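Local structure of pentalenene synthase (Streptomyces chartreusis NRRL 3882, 6Q4S) at the interface of chains A and B. The protein converts (2E,6E)-farnesyl diphosphate, by a magnesium-dependent 1,10-cyclization, into the bicyclic sesquiterpene alcohol 7-epi-alpha-eudesmol. Sequence-based numbering; all coordinates share one arbitrary frame. Chains: chain A/B, Pentalenene synthase.

The interface of chains A and B. Residues chain A 99, 102, 147-148, 151, 155, 179; chain B 103, 106-107.
With CG1 anti to its backbone N (chi1 170°), A:Val151 spreads its two methyls toward different partners. CG2 meets B:Val103 CB at 3.7 Å, and CG1 lies against the CB of B:Arg107. A beta-branched residue suits this place because its fork is fixed close to the helix. In B:Val103, chi1 -58° sets CG1 anti to the carbonyl carbon, packed on A:Ile102 CD1, and leaves CG2 in the crowded position between backbone N and carbonyl carbon. CG2 sits 3.6 Å above one face of the A:Arg99 guanidinium, toward its rim; arginine's long extended chain carries this flat end over the methyl. A:Arg99 NH2 also comes within 3.7 Å of B:Arg107 NH2, unbonded, the planes 54° apart, and the like charges may repel. An alanine at A:Arg99 would probably strip B:Val103 CG2 of cover and loosen the packing. A:Ile102 and B:Leu106 meet tip to tip, CG2 to CD1 at 4.0 Å, and A:Gly147, lacking a side chain, lets the same leucine methyl approach its CA.

Water 1 joins the B:Leu106 carbonyl O (2.6 Å) to A:Arg148 O and A:Arg179 NH2. A:Arg179 grips A:Glu155 end-on, through an NH1–OE1 salt bridge (2.9 Å) and NH2 to OE2, meeting both oxygens from above the carboxylate plane; this probably helps hold the carboxylate. Water 2 links A:Glu155 OE2 (2.7 Å) to B:Arg107 NE, whose opposite charge may attract weakly. Chain B's helix 90-103 end and following turn thus pack on helices 90-103 and 136-161 of chain A, helping hold together the deposited two-fold dimer, possibly the biological unit.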
loop_
_atom_site.group_PDB
_atom_site.type_symbol
_atom_site.label_atom_id
_atom_site.label_comp_id
_atom_site.label_asym_id
_atom_site.label_seq_id
_atom_site.Cartn_x
_atom_site.Cartn_y
_atom_site.Cartn_z
ATOM N N ARG A 99 -9.470 6.891 -5.111
ATOM C CA ARG A 99 -9.289 6.248 -3.785
ATOM C C ARG A 99 -9.950 4.903 -3.676
ATOM O O ARG A 99 -9.451 4.057 -2.953
ATOM C CB ARG A 99 -9.776 7.182 -2.667
ATOM C CG ARG A 99 -8.821 8.356 -2.577
ATOM C CD ARG A 99 -9.141 9.412 -1.543
ATOM N NE ARG A 99 -8.105 10.460 -1.559
ATOM C CZ ARG A 99 -7.918 11.346 -0.569
ATOM N NH1 ARG A 99 -8.706 11.328 0.505
ATOM N NH2 ARG A 99 -6.952 12.228 -0.658
ATOM N N ILE A 102 -7.560 2.719 -5.242
ATOM C CA ILE A 102 -6.440 2.509 -4.359
ATOM C C ILE A 102 -6.768 1.413 -3.326
ATOM O O ILE A 102 -5.918 0.579 -3.016
ATOM C CB ILE A 102 -6.008 3.826 -3.623
ATOM C CG1 ILE A 102 -5.393 4.762 -4.647
ATOM C CG2 ILE A 102 -4.989 3.539 -2.504
ATOM C CD1 ILE A 102 -5.155 6.188 -4.166
ATOM N N GLY A 147 -0.994 2.680 -5.734
ATOM C CA GLY A 147 -1.469 3.753 -4.856
ATOM C C GLY A 147 -0.712 5.058 -4.978
ATOM O O GLY A 147 -1.335 6.130 -5.083
ATOM N N ARG A 148 0.611 4.985 -4.988
ATOM C CA ARG A 148 1.436 6.217 -5.149
ATOM C C ARG A 148 1.119 6.898 -6.502
ATOM O O ARG A 148 0.932 8.107 -6.568
ATOM C CB ARG A 148 2.931 5.903 -5.064
ATOM C CG ARG A 148 3.416 5.462 -3.693
ATOM C CD ARG A 148 4.913 5.266 -3.646
ATOM N NE ARG A 148 5.244 4.684 -2.295
ATOM C CZ ARG A 148 5.534 3.432 -2.053
ATOM N NH1 ARG A 148 5.693 2.582 -3.082
ATOM N NH2 ARG A 148 5.687 3.030 -0.788
ATOM N N VAL A 151 -2.450 8.615 -6.282
ATOM C CA VAL A 151 -2.380 9.823 -5.489
ATOM C C VAL A 151 -1.794 10.982 -6.332
ATOM O O VAL A 151 -2.358 12.082 -6.381
ATOM C CB VAL A 151 -1.557 9.622 -4.218
ATOM C CG1 VAL A 151 -1.306 10.995 -3.525
ATOM C CG2 VAL A 151 -2.288 8.663 -3.233
ATOM N N GLU A 155 -3.188 14.608 -7.576
ATOM C CA GLU A 155 -2.464 15.895 -7.479
ATOM C C GLU A 155 -2.390 16.646 -8.848
ATOM O O GLU A 155 -2.466 17.890 -8.911
ATOM C CB GLU A 155 -1.069 15.751 -6.903
ATOM C CG GLU A 155 -1.101 15.318 -5.432
ATOM C CD GLU A 155 0.256 15.044 -4.903
ATOM O OE1 GLU A 155 1.250 15.455 -5.513
ATOM O OE2 GLU A 155 0.338 14.440 -3.820
ATOM N N ARG A 179 6.536 10.398 -10.405
ATOM C CA ARG A 179 5.379 9.859 -9.709
ATOM C C ARG A 179 4.184 9.617 -10.645
ATOM O O ARG A 179 3.538 8.604 -10.546
ATOM C CB ARG A 179 4.971 10.745 -8.549
ATOM C CG ARG A 179 6.111 11.057 -7.529
ATOM C CD ARG A 179 5.705 12.167 -6.560
ATOM N NE ARG A 179 4.444 11.902 -5.866
ATOM C CZ ARG A 179 3.571 12.819 -5.489
ATOM N NH1 ARG A 179 3.773 14.114 -5.758
ATOM N NH2 ARG A 179 2.420 12.464 -4.937
ATOM N N VAL B 103 -4.113 7.166 2.191
ATOM C CA VAL B 103 -3.208 7.670 1.142
ATOM C C VAL B 103 -2.043 8.466 1.692
ATOM O O VAL B 103 -1.102 8.687 1.002
ATOM C CB VAL B 103 -3.948 8.472 0.079
ATOM C CG1 VAL B 103 -5.024 7.631 -0.572
ATOM C CG2 VAL B 103 -4.607 9.704 0.601
ATOM N N LEU B 106 1.102 7.132 1.180
ATOM C CA LEU B 106 1.387 6.918 -0.251
ATOM C C LEU B 106 1.726 8.216 -0.985
ATOM O O LEU B 106 1.602 8.307 -2.199
ATOM C CB LEU B 106 0.147 6.241 -0.887
ATOM C CG LEU B 106 -0.088 4.832 -0.298
ATOM C CD1 LEU B 106 -1.430 4.305 -0.798
ATOM C CD2 LEU B 106 1.061 3.875 -0.593
ATOM N N ARG B 107 2.140 9.228 -0.246
ATOM C CA ARG B 107 2.470 10.536 -0.835
ATOM C C ARG B 107 3.710 11.089 -0.048
ATOM O O ARG B 107 3.987 10.612 1.055
ATOM C CB ARG B 107 1.188 11.387 -0.765
ATOM C CG ARG B 107 1.204 12.575 0.116
ATOM C CD ARG B 107 0.001 12.901 0.942
ATOM N NE ARG B 107 -1.259 13.048 0.308
ATOM C CZ ARG B 107 -2.388 13.041 1.005
ATOM N NH1 ARG B 107 -2.405 12.979 2.352
ATOM N NH2 ARG B 107 -3.517 13.115 0.351
HETATM O O HOH W 1 2.168 9.573 -4.411
HETATM O O HOH W 2 -1.990 14.307 -2.383
#